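Local coordinates for Carboxylesterase/phospholipase family protein (Francisella tularensis subsp. tularensis, PDB 4F21) that acts as a serine hydrolase of the alpha/beta-hydrolase superfamily, probably cleaving carboxylic esters, with a large structural rearrangement that facilitates catalysis, at residues R37-W42 with E66-F71; Y91-L96 with V196-L201; G159-S164 with S237-K242; T165-W170 with H203-K208. All blocks are in the same frame, centred on the assembly; numbering follows the deposited sequence.

Interaction 1: residues R37-W42 with E66-F71; sequences RFCVIW and EIRFIF
R37 grips the carboxylate of E66 side-on, spending two nitrogens on two oxygens: NE lies 2.9 Å from E66 OE1 and NH2 3.2 Å from E66 OE2. The bend of the arginine at chi3 (61°) presents this flank of the guanidinium. Both oxygens lie near the guanidinium plane, but the two flat groups are twisted 44° apart, and the nitrogens meet the oxygens from above the carboxylate plane. The backbone takes up where this salt bridge leaves off. E66 O is held twice, by F38 N at 2.8 Å and by R37 N at 3.2 Å, and the hydrogen bonds then alternate between the strands up to W42 N and I70 O.

Side chains follow the same register on two faces. On one, V40 presses CB against the ring of F69 (CE2, 3.6 Å) and reaches I67 with its CG2 methyl, while F38 leans on I67 through CB. On the other, C39 SG packs against I70 CG1 at 3.6 Å. At the far end W42 CB touches F71 CE1 at 3.6 Å, the rings meeting obliquely with planes 43° apart.

Further out, helix 111-126 covers the face of C39, I41 and I70, R68 forms a salt bridge with E31, and F38 stacks on F244. Strands 27-30 and 134-139 flank the pair. Two neighbouring parallel strands, sandwiched between helical layers, are what the central sheet of an alpha/beta hydrolase is made of; here the connection between them contains no regular helix.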
# COMPACT_ATOMS: atom_id res chain seq x y z
N ARG A 37 -7.96 13.71 -13.25
CA ARG A 37 -9.08 13.79 -12.32
C ARG A 37 -8.82 12.82 -11.17
O ARG A 37 -9.33 13.01 -10.06
CB ARG A 37 -10.39 13.45 -13.04
CG ARG A 37 -11.65 13.80 -12.26
CD ARG A 37 -12.86 13.97 -13.19
NE ARG A 37 -13.18 12.76 -13.95
CZ ARG A 37 -14.07 11.85 -13.57
NH1 ARG A 37 -14.74 12.00 -12.44
NH2 ARG A 37 -14.29 10.78 -14.32
N PHE A 38 -8.01 11.80 -11.44
CA PHE A 38 -7.71 10.77 -10.46
C PHE A 38 -6.20 10.61 -10.28
O PHE A 38 -5.42 11.13 -11.08
CB PHE A 38 -8.34 9.44 -10.87
CG PHE A 38 -9.81 9.53 -11.15
CD1 PHE A 38 -10.71 9.76 -10.12
CD2 PHE A 38 -10.31 9.37 -12.43
CE1 PHE A 38 -12.06 9.84 -10.36
CE2 PHE A 38 -11.66 9.45 -12.68
CZ PHE A 38 -12.54 9.68 -11.64
N CYS A 39 -5.79 9.89 -9.24
CA CYS A 39 -4.36 9.70 -8.97
C CYS A 39 -4.06 8.43 -8.17
O CYS A 39 -4.78 8.09 -7.24
CB CYS A 39 -3.79 10.93 -8.25
SG CYS A 39 -2.00 10.86 -7.95
N VAL A 40 -3.01 7.73 -8.56
CA VAL A 40 -2.59 6.53 -7.85
C VAL A 40 -1.15 6.66 -7.38
O VAL A 40 -0.22 6.72 -8.20
CB VAL A 40 -2.75 5.26 -8.70
CG1 VAL A 40 -2.61 4.02 -7.82
CG2 VAL A 40 -4.09 5.25 -9.40
N ILE A 41 -0.97 6.71 -6.07
CA ILE A 41 0.36 6.74 -5.49
C ILE A 41 0.82 5.30 -5.23
O ILE A 41 0.32 4.63 -4.33
CB ILE A 41 0.38 7.56 -4.19
CG1 ILE A 41 -0.16 8.96 -4.46
CG2 ILE A 41 1.79 7.63 -3.62
CD1 ILE A 41 -0.10 9.89 -3.27
N TRP A 42 1.77 4.84 -6.05
CA TRP A 42 2.29 3.48 -5.98
C TRP A 42 3.65 3.45 -5.29
O TRP A 42 4.63 3.99 -5.81
CB TRP A 42 2.40 2.88 -7.39
CG TRP A 42 2.62 1.39 -7.40
CD1 TRP A 42 3.81 0.74 -7.23
CD2 TRP A 42 1.63 0.38 -7.59
NE1 TRP A 42 3.61 -0.62 -7.30
CE2 TRP A 42 2.29 -0.87 -7.52
CE3 TRP A 42 0.25 0.40 -7.81
CZ2 TRP A 42 1.61 -2.08 -7.66
CZ3 TRP A 42 -0.42 -0.80 -7.96
CH2 TRP A 42 0.26 -2.02 -7.88
N GLU A 66 -7.87 9.69 -17.45
CA GLU A 66 -7.95 10.68 -16.37
C GLU A 66 -7.25 10.25 -15.09
O GLU A 66 -7.70 10.59 -13.99
CB GLU A 66 -9.41 11.00 -16.07
CG GLU A 66 -10.23 11.37 -17.28
CD GLU A 66 -11.64 11.79 -16.92
OE1 GLU A 66 -11.83 12.95 -16.50
OE2 GLU A 66 -12.56 10.95 -17.05
N ILE A 67 -6.15 9.50 -15.21
CA ILE A 67 -5.45 9.01 -14.03
C ILE A 67 -3.96 9.36 -14.02
O ILE A 67 -3.19 8.89 -14.87
CB ILE A 67 -5.62 7.48 -13.87
CG1 ILE A 67 -7.09 7.12 -13.74
CG2 ILE A 67 -4.85 6.98 -12.66
CD1 ILE A 67 -7.35 5.64 -13.58
N ARG A 68 -3.55 10.19 -13.06
CA ARG A 68 -2.15 10.51 -12.85
C ARG A 68 -1.49 9.44 -12.00
O ARG A 68 -2.05 8.99 -11.01
CB ARG A 68 -2.01 11.86 -12.13
CG ARG A 68 -0.58 12.21 -11.76
CD ARG A 68 -0.50 13.46 -10.89
NE ARG A 68 -0.85 14.67 -11.62
CZ ARG A 68 -2.01 15.31 -11.50
NH1 ARG A 68 -2.94 14.84 -10.69
NH2 ARG A 68 -2.24 16.41 -12.21
N PHE A 69 -0.29 9.02 -12.39
CA PHE A 69 0.43 8.01 -11.61
C PHE A 69 1.67 8.58 -10.92
O PHE A 69 2.51 9.23 -11.56
CB PHE A 69 0.80 6.81 -12.49
CG PHE A 69 -0.32 5.81 -12.65
CD1 PHE A 69 -1.17 5.88 -13.75
CD2 PHE A 69 -0.52 4.82 -11.71
CE1 PHE A 69 -2.19 4.96 -13.90
CE2 PHE A 69 -1.54 3.90 -11.86
CZ PHE A 69 -2.38 3.97 -12.96
N ILE A 70 1.77 8.32 -9.62
CA ILE A 70 2.91 8.77 -8.82
C ILE A 70 3.75 7.60 -8.32
O ILE A 70 3.28 6.78 -7.54
CB ILE A 70 2.43 9.58 -7.60
CG1 ILE A 70 1.60 10.78 -8.05
CG2 ILE A 70 3.61 10.03 -6.75
CD1 ILE A 70 2.36 11.72 -8.94
N PHE A 71 5.00 7.53 -8.78
CA PHE A 71 5.94 6.49 -8.37
C PHE A 71 7.13 7.07 -7.61
O PHE A 71 8.18 7.31 -8.20
CB PHE A 71 6.47 5.73 -9.59
CG PHE A 71 5.50 4.76 -10.18
CD1 PHE A 71 5.39 3.47 -9.69
CD2 PHE A 71 4.70 5.13 -11.25
CE1 PHE A 71 4.50 2.58 -10.24
CE2 PHE A 71 3.81 4.24 -11.81
CZ PHE A 71 3.71 2.96 -11.30

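Interaction 2: residues Y91-L96 with V196-L201; sequences YDIKSL and VLPEVL
I93 and K94, in a loop without regular structure, pass the turn at P198 and V200 where helix 199-210 begins; their closest CA atoms, those of K94 and V200, are 6.4 Å apart. In this alpha/beta-hydrolase fold the second segment follows strand 186-191, and its backbone nitrogens at V196 and L197 both bond to D194 OD1. D194 is the likely acid of a Ser-His-Asp triad with S140 and H226, so the contact lies beside the probable active site, though P198 itself does not touch those residues.

No hydrogen bond crosses here; aliphatic carbons and backbone carbonyl oxygens do the touching. I93 has its CG1 arm extended away from the backbone N (chi1 -179°), which leaves the CG2 methyl as the branch that meets the helix start. It lies 4.1 Å from P198 CG and 4.2 Å from L201 CD1, bridging the proline ring and the leucine, and the side chains of I93 and P198 cross at about a right angle. P198 CG also rests 3.9 Å from I93 O. L201 N donates to P198 O, 3.3 Å away, the carbonyl just ahead of the helix, so both partners of I93 belong to one turn of chain. L201 is buried, whereas K94 and V200 lie at the surface. There the loop touches through its backbone: K94 O stands 3.8 Å from V200 CG2.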
# COMPACT_ATOMS: atom_id res chain seq x y z
N TYR A 91 12.28 -18.40 10.19
CA TYR A 91 12.05 -18.59 8.76
C TYR A 91 10.58 -18.87 8.44
O TYR A 91 10.10 -18.49 7.37
CB TYR A 91 12.93 -19.74 8.26
CG TYR A 91 12.54 -21.11 8.78
CD1 TYR A 91 11.72 -21.95 8.03
CD2 TYR A 91 12.99 -21.56 10.01
CE1 TYR A 91 11.36 -23.20 8.50
CE2 TYR A 91 12.63 -22.82 10.49
CZ TYR A 91 11.81 -23.63 9.72
OH TYR A 91 11.44 -24.89 10.18
N ASP A 92 9.89 -19.52 9.36
CA ASP A 92 8.49 -19.86 9.19
C ASP A 92 7.62 -19.08 10.17
O ASP A 92 6.77 -19.66 10.85
CB ASP A 92 8.28 -21.36 9.40
CG ASP A 92 8.85 -21.85 10.71
OD1 ASP A 92 8.96 -23.08 10.89
OD2 ASP A 92 9.20 -21.02 11.57
N ILE A 93 7.85 -17.77 10.26
CA ILE A 93 7.13 -16.91 11.20
C ILE A 93 5.61 -16.98 11.01
O ILE A 93 5.12 -17.15 9.89
CB ILE A 93 7.63 -15.45 11.10
CG1 ILE A 93 6.90 -14.55 12.11
CG2 ILE A 93 7.49 -14.94 9.67
CD1 ILE A 93 7.27 -13.10 12.01
N LYS A 94 4.87 -16.87 12.11
CA LYS A 94 3.42 -17.02 12.09
C LYS A 94 2.66 -15.88 12.76
O LYS A 94 1.47 -15.68 12.51
CB LYS A 94 3.03 -18.34 12.76
CG LYS A 94 3.60 -19.59 12.10
CD LYS A 94 3.53 -20.79 13.04
CE LYS A 94 2.12 -21.03 13.58
NZ LYS A 94 1.84 -20.35 14.88
N SER A 95 3.33 -15.13 13.63
CA SER A 95 2.68 -14.05 14.37
C SER A 95 3.67 -13.02 14.90
O SER A 95 4.89 -13.21 14.84
CB SER A 95 1.85 -14.61 15.53
OG SER A 95 2.68 -15.14 16.54
N LEU A 96 3.14 -11.92 15.44
CA LEU A 96 3.97 -10.86 16.00
C LEU A 96 3.61 -10.57 17.45
O LEU A 96 2.76 -9.73 17.74
CB LEU A 96 3.86 -9.59 15.16
CG LEU A 96 4.38 -9.71 13.72
CD1 LEU A 96 4.23 -8.39 12.98
CD2 LEU A 96 5.82 -10.17 13.73
N VAL A 196 8.90 -15.22 1.90
CA VAL A 196 9.51 -13.97 2.32
C VAL A 196 8.55 -13.25 3.27
O VAL A 196 8.96 -12.71 4.30
CB VAL A 196 9.85 -13.07 1.11
CG1 VAL A 196 9.91 -11.60 1.51
CG2 VAL A 196 11.16 -13.51 0.45
N LEU A 197 7.28 -13.26 2.91
CA LEU A 197 6.23 -12.62 3.70
C LEU A 197 5.00 -13.53 3.69
O LEU A 197 4.10 -13.35 2.87
CB LEU A 197 5.91 -11.25 3.10
CG LEU A 197 5.37 -10.13 3.98
CD1 LEU A 197 5.59 -10.42 5.45
CD2 LEU A 197 6.03 -8.82 3.60
N PRO A 198 4.97 -14.52 4.60
CA PRO A 198 3.96 -15.59 4.65
C PRO A 198 2.51 -15.08 4.63
O PRO A 198 2.26 -13.94 4.99
CB PRO A 198 4.27 -16.29 5.98
CG PRO A 198 5.72 -16.06 6.18
CD PRO A 198 5.97 -14.67 5.67
N GLU A 199 1.59 -15.95 4.22
CA GLU A 199 0.20 -15.55 3.96
C GLU A 199 -0.58 -15.16 5.22
O GLU A 199 -1.43 -14.27 5.17
CB GLU A 199 -0.54 -16.67 3.22
CG GLU A 199 -1.89 -16.24 2.68
CD GLU A 199 -2.76 -17.40 2.23
OE1 GLU A 199 -3.94 -17.17 1.93
OE2 GLU A 199 -2.25 -18.54 2.18
N VAL A 200 -0.28 -15.82 6.34
CA VAL A 200 -0.96 -15.55 7.60
C VAL A 200 -0.73 -14.12 8.11
O VAL A 200 -1.46 -13.63 8.97
CB VAL A 200 -0.57 -16.56 8.70
CG1 VAL A 200 -1.15 -17.93 8.40
CG2 VAL A 200 0.95 -16.62 8.84
N LEU A 201 0.30 -13.47 7.58
CA LEU A 201 0.58 -12.08 7.92
C LEU A 201 -0.30 -11.14 7.09
O LEU A 201 -0.65 -10.04 7.53
CB LEU A 201 2.07 -11.78 7.71
CG LEU A 201 3.00 -12.67 8.53
CD1 LEU A 201 4.46 -12.35 8.25
CD2 LEU A 201 2.70 -12.53 10.02

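Interaction 3: residues G159-S164 with S237-K242; sequences GIMALS and SNFIAK
M161 of strand 159-163 and F239 of helix 230-243, the C-terminal helix of this alpha/beta-hydrolase fold, meet on the central sheet, where the helix runs at 172° to the strand with the axes 10.4 Å apart. The direction is that expected of a helix packed on parallel strands, nearly opposite to the strand beneath it. A Met-aromatic contact carries most of the interface. The two side chains run antiparallel alongside each other, one reaching up from the sheet and the other down from the helix, so that the thioether passes alongside the ring.

M161 SD comes within 3.4 Å of F239 CD2. The sulfur is 4.3 Å from the ring centroid and 48° off the ring normal, hence an oblique approach. M161 CG adds to the grip, 3.6 Å from F239 CD2. A turn about the CG-SD bond (chi3 -71°) carries the CE methyl across to I240 CD1 at 3.8 Å, so that one methionine serves two successive residues of the helix.

The far end of the phenyl group reaches the backbone of G159 and I160. F239 CZ is 4.0 Å from I160 O and 4.5 Å from G159 CA, the latter lying at the ring edge near its plane; with no side chain on G159, the ring comes close to the backbone.

Neighbouring strands complete the bed under this helix. F239 also touches I135 of strand 134-139 and L187 of strand 186-191, while M161 meets A137 and L187 to its sides and I236 of the same helix 230-243.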
# COMPACT_ATOMS: atom_id res chain seq x y z
N GLY A 159 -8.50 5.01 -1.51
CA GLY A 159 -8.36 3.57 -1.41
C GLY A 159 -6.98 3.11 -0.99
O GLY A 159 -6.03 3.89 -0.99
N ILE A 160 -6.88 1.85 -0.61
CA ILE A 160 -5.61 1.24 -0.25
C ILE A 160 -5.47 -0.07 -1.01
O ILE A 160 -6.40 -0.87 -1.06
CB ILE A 160 -5.52 0.93 1.26
CG1 ILE A 160 -5.82 2.18 2.09
CG2 ILE A 160 -4.15 0.37 1.60
CD1 ILE A 160 -6.01 1.88 3.56
N MET A 161 -4.30 -0.29 -1.61
CA MET A 161 -4.05 -1.58 -2.26
C MET A 161 -2.83 -2.29 -1.67
O MET A 161 -1.71 -2.19 -2.18
CB MET A 161 -3.93 -1.43 -3.78
CG MET A 161 -5.25 -1.10 -4.46
SD MET A 161 -5.23 -1.36 -6.25
CE MET A 161 -4.17 -0.03 -6.79
N ALA A 162 -3.06 -3.01 -0.58
CA ALA A 162 -2.01 -3.75 0.09
C ALA A 162 -1.67 -5.01 -0.69
O ALA A 162 -2.54 -5.84 -0.96
CB ALA A 162 -2.42 -4.09 1.52
N LEU A 163 -0.40 -5.15 -1.04
CA LEU A 163 0.07 -6.27 -1.85
C LEU A 163 1.28 -6.92 -1.19
O LEU A 163 2.35 -6.32 -1.13
CB LEU A 163 0.45 -5.79 -3.25
CG LEU A 163 -0.58 -4.97 -4.03
CD1 LEU A 163 0.12 -3.99 -4.95
CD2 LEU A 163 -1.49 -5.89 -4.83
N SER A 164 1.09 -8.14 -0.70
CA SER A 164 2.17 -8.92 -0.10
C SER A 164 2.80 -8.22 1.10
O SER A 164 4.02 -8.24 1.25
CB SER A 164 3.24 -9.24 -1.14
OG SER A 164 2.63 -9.66 -2.35
N SER A 237 -6.46 -3.73 -11.62
CA SER A 237 -7.14 -2.97 -12.66
C SER A 237 -8.61 -2.80 -12.29
O SER A 237 -9.11 -1.68 -12.21
CB SER A 237 -7.02 -3.70 -14.00
OG SER A 237 -8.10 -3.37 -14.85
N ASN A 238 -9.27 -3.91 -12.03
CA ASN A 238 -10.68 -3.89 -11.66
C ASN A 238 -10.97 -3.09 -10.38
O ASN A 238 -12.05 -2.53 -10.23
CB ASN A 238 -11.24 -5.32 -11.58
CG ASN A 238 -11.41 -5.96 -12.94
OD1 ASN A 238 -10.86 -7.02 -13.22
ND2 ASN A 238 -12.17 -5.30 -13.81
N PHE A 239 -9.99 -3.03 -9.48
CA PHE A 239 -10.15 -2.21 -8.27
C PHE A 239 -10.13 -0.73 -8.62
O PHE A 239 -11.04 0.01 -8.23
CB PHE A 239 -9.06 -2.51 -7.24
CG PHE A 239 -9.17 -1.68 -5.98
CD1 PHE A 239 -9.94 -2.11 -4.91
CD2 PHE A 239 -8.51 -0.47 -5.86
CE1 PHE A 239 -10.05 -1.36 -3.75
CE2 PHE A 239 -8.61 0.29 -4.71
CZ PHE A 239 -9.38 -0.15 -3.65
N ILE A 240 -9.10 -0.31 -9.34
CA ILE A 240 -9.02 1.08 -9.80
C ILE A 240 -10.28 1.48 -10.58
O ILE A 240 -10.79 2.59 -10.44
CB ILE A 240 -7.75 1.31 -10.65
CG1 ILE A 240 -6.51 1.19 -9.76
CG2 ILE A 240 -7.80 2.68 -11.32
CD1 ILE A 240 -5.36 0.44 -10.41
N ALA A 241 -10.80 0.55 -11.38
CA ALA A 241 -12.03 0.78 -12.13
C ALA A 241 -13.26 0.93 -11.23
O ALA A 241 -14.08 1.82 -11.44
CB ALA A 241 -12.25 -0.33 -13.15
N LYS A 242 -13.38 0.05 -10.24
CA LYS A 242 -14.56 0.02 -9.38
C LYS A 242 -14.51 1.05 -8.25
O LYS A 242 -15.49 1.22 -7.52
CB LYS A 242 -14.76 -1.38 -8.79
CG LYS A 242 -15.13 -2.46 -9.80
CD LYS A 242 -16.51 -2.23 -10.39
CE LYS A 242 -16.43 -1.87 -11.87

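Interaction 4: residues T165-W170 with H203-K208; sequences TYLPAW and HDLSDK
The indole of W170 carries the aliphatic arm of K208 over one face: K208 CD sits 3.5 Å from the centroid of the five-membered ring and only 7° off its normal, a CH-pi contact. The other flat ring of the segment, Y166, has P168 CD over the centre of one face and sends its hydroxyl to N82. Y166 lies in the loop that leaves strand 159-163 of the alpha/beta-hydrolase sheet, and W170 opens the short helix 170-173 that follows; both pack against helix 199-210, to which K208 belongs.

The lysine chain lies along the indole, heading back toward the tryptophan's own backbone, and a bend at chi3 (-62°) helps bring its ammonium beside the loop. The nitrogen is shared. Its firmer partner lies one turn earlier on its own helix, D204 OD2 at 3.0 Å, a salt bridge that meets the carboxylate on the syn side but 32° out of its plane. Across the contact NZ makes a weak hydrogen bond, 3.4 Å long, to L167 O. The lysine is thus pinned along its length, the methylenes by the indole and the charge by oxygens.

Next to the lysine, L167 and L205 cross at about a right angle, with L167 CD1 3.6 Å from L205 CD1. The L205 methyl also tucks against the loop backbone, L205 CD1 lying 3.3 Å from T165 O. T165 OG1 in turn bonds to the carbonyl of S140, the presumed nucleophile. Y148 of helix 144-150 packs against both L167 and W170. Near the rim of that same indole face, K208 O comes within 3.1 Å of W170 CH2.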
# COMPACT_ATOMS: atom_id res chain seq x y z
N THR A 165 1.97 -7.62 1.94
CA THR A 165 2.47 -6.80 3.04
C THR A 165 1.85 -7.12 4.39
O THR A 165 0.63 -7.24 4.53
CB THR A 165 2.25 -5.30 2.75
OG1 THR A 165 2.91 -4.94 1.53
CG2 THR A 165 2.81 -4.47 3.88
N TYR A 166 2.70 -7.26 5.40
CA TYR A 166 2.27 -7.51 6.77
C TYR A 166 1.98 -6.19 7.49
O TYR A 166 2.16 -5.11 6.93
CB TYR A 166 3.32 -8.33 7.53
CG TYR A 166 4.62 -7.62 7.83
CD1 TYR A 166 5.26 -6.84 6.88
CD2 TYR A 166 5.21 -7.72 9.08
CE1 TYR A 166 6.45 -6.19 7.17
CE2 TYR A 166 6.39 -7.08 9.38
CZ TYR A 166 7.01 -6.31 8.42
OH TYR A 166 8.19 -5.67 8.72
N LEU A 167 1.54 -6.28 8.74
CA LEU A 167 1.18 -5.10 9.51
C LEU A 167 2.02 -4.98 10.78
O LEU A 167 1.61 -5.44 11.84
CB LEU A 167 -0.31 -5.15 9.86
CG LEU A 167 -1.07 -3.83 9.95
CD1 LEU A 167 -0.78 -2.97 8.73
CD2 LEU A 167 -2.56 -4.08 10.07
N PRO A 168 3.20 -4.36 10.67
CA PRO A 168 4.15 -4.23 11.78
C PRO A 168 3.80 -3.08 12.72
O PRO A 168 3.05 -2.19 12.33
CB PRO A 168 5.47 -3.92 11.07
CG PRO A 168 5.04 -3.13 9.90
CD PRO A 168 3.73 -3.73 9.45
N ALA A 169 4.34 -3.12 13.93
CA ALA A 169 4.13 -2.06 14.92
C ALA A 169 2.66 -1.72 15.11
O ALA A 169 2.30 -0.56 15.30
CB ALA A 169 4.93 -0.82 14.55
N TRP A 170 1.81 -2.74 15.04
CA TRP A 170 0.37 -2.56 15.18
C TRP A 170 0.01 -1.93 16.52
O TRP A 170 -1.00 -1.24 16.64
CB TRP A 170 -0.37 -3.89 14.97
CG TRP A 170 -1.85 -3.82 15.21
CD1 TRP A 170 -2.53 -4.36 16.26
CD2 TRP A 170 -2.83 -3.18 14.38
NE1 TRP A 170 -3.88 -4.10 16.14
CE2 TRP A 170 -4.08 -3.37 14.99
CE3 TRP A 170 -2.76 -2.46 13.19
CZ2 TRP A 170 -5.26 -2.88 14.45
CZ3 TRP A 170 -3.94 -1.97 12.65
CH2 TRP A 170 -5.17 -2.18 13.27
N HIS A 203 -3.30 -12.23 6.09
CA HIS A 203 -4.52 -12.48 6.85
C HIS A 203 -4.51 -11.61 8.09
O HIS A 203 -5.54 -11.11 8.51
CB HIS A 203 -4.62 -13.95 7.26
CG HIS A 203 -5.08 -14.86 6.16
ND1 HIS A 203 -6.41 -15.00 5.83
CD2 HIS A 203 -4.39 -15.68 5.34
CE1 HIS A 203 -6.52 -15.87 4.84
NE2 HIS A 203 -5.31 -16.30 4.52
N ASP A 204 -3.33 -11.43 8.68
CA ASP A 204 -3.18 -10.60 9.87
C ASP A 204 -3.51 -9.13 9.58
O ASP A 204 -4.23 -8.50 10.35
CB ASP A 204 -1.76 -10.72 10.44
CG ASP A 204 -1.60 -9.99 11.76
OD1 ASP A 204 -2.55 -9.99 12.56
OD2 ASP A 204 -0.51 -9.42 11.99
N LEU A 205 -2.99 -8.60 8.48
CA LEU A 205 -3.29 -7.23 8.07
C LEU A 205 -4.78 -7.06 7.78
O LEU A 205 -5.42 -6.13 8.28
CB LEU A 205 -2.46 -6.84 6.84
CG LEU A 205 -2.67 -5.46 6.19
CD1 LEU A 205 -1.35 -4.89 5.71
CD2 LEU A 205 -3.64 -5.55 5.02
N SER A 206 -5.33 -7.96 6.96
CA SER A 206 -6.74 -7.88 6.57
C SER A 206 -7.69 -7.97 7.77
O SER A 206 -8.64 -7.20 7.87
CB SER A 206 -7.07 -8.99 5.57
OG SER A 206 -8.46 -8.99 5.26
N ASP A 207 -7.42 -8.92 8.66
CA ASP A 207 -8.24 -9.11 9.84
C ASP A 207 -8.10 -7.94 10.81
O ASP A 207 -9.10 -7.46 11.35
CB ASP A 207 -7.88 -10.43 10.55
CG ASP A 207 -8.56 -11.63 9.92
OD1 ASP A 207 -9.73 -11.91 10.28
OD2 ASP A 207 -7.93 -12.32 9.09
N LYS A 208 -6.87 -7.49 11.03
CA LYS A 208 -6.62 -6.37 11.93
C LYS A 208 -7.16 -5.05 11.37
O LYS A 208 -7.31 -4.08 12.11
CB LYS A 208 -5.14 -6.25 12.30
CG LYS A 208 -4.68 -7.28 13.32
CD LYS A 208 -3.35 -6.91 13.97
CE LYS A 208 -2.23 -6.82 12.95
NZ LYS A 208 -0.88 -6.86 13.59

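From the N terminus, interaction 1 opens and closes first, bringing two sheet strands together before any other contact begins. Interaction 2 opens next, in the loop after helix 82-88. Segments 159-164 and 165-170 then open interactions 3 and 4 back to back. Interaction 2 closes at 196-201, so it crosses both; interaction 4 closes at 203-208, within the span that interaction 3 completes at 237-242. Interactions 2 and 4 share helix 199-210 and meet where L201 and L197 touch Y166. W42 packs on L163 and M161, joining interactions 1 and 3 by side-chain packing on the sheet they share, whereas interactions 1 and 2 lie on opposite sides of the chain's centre, their centres about 31 Å apart.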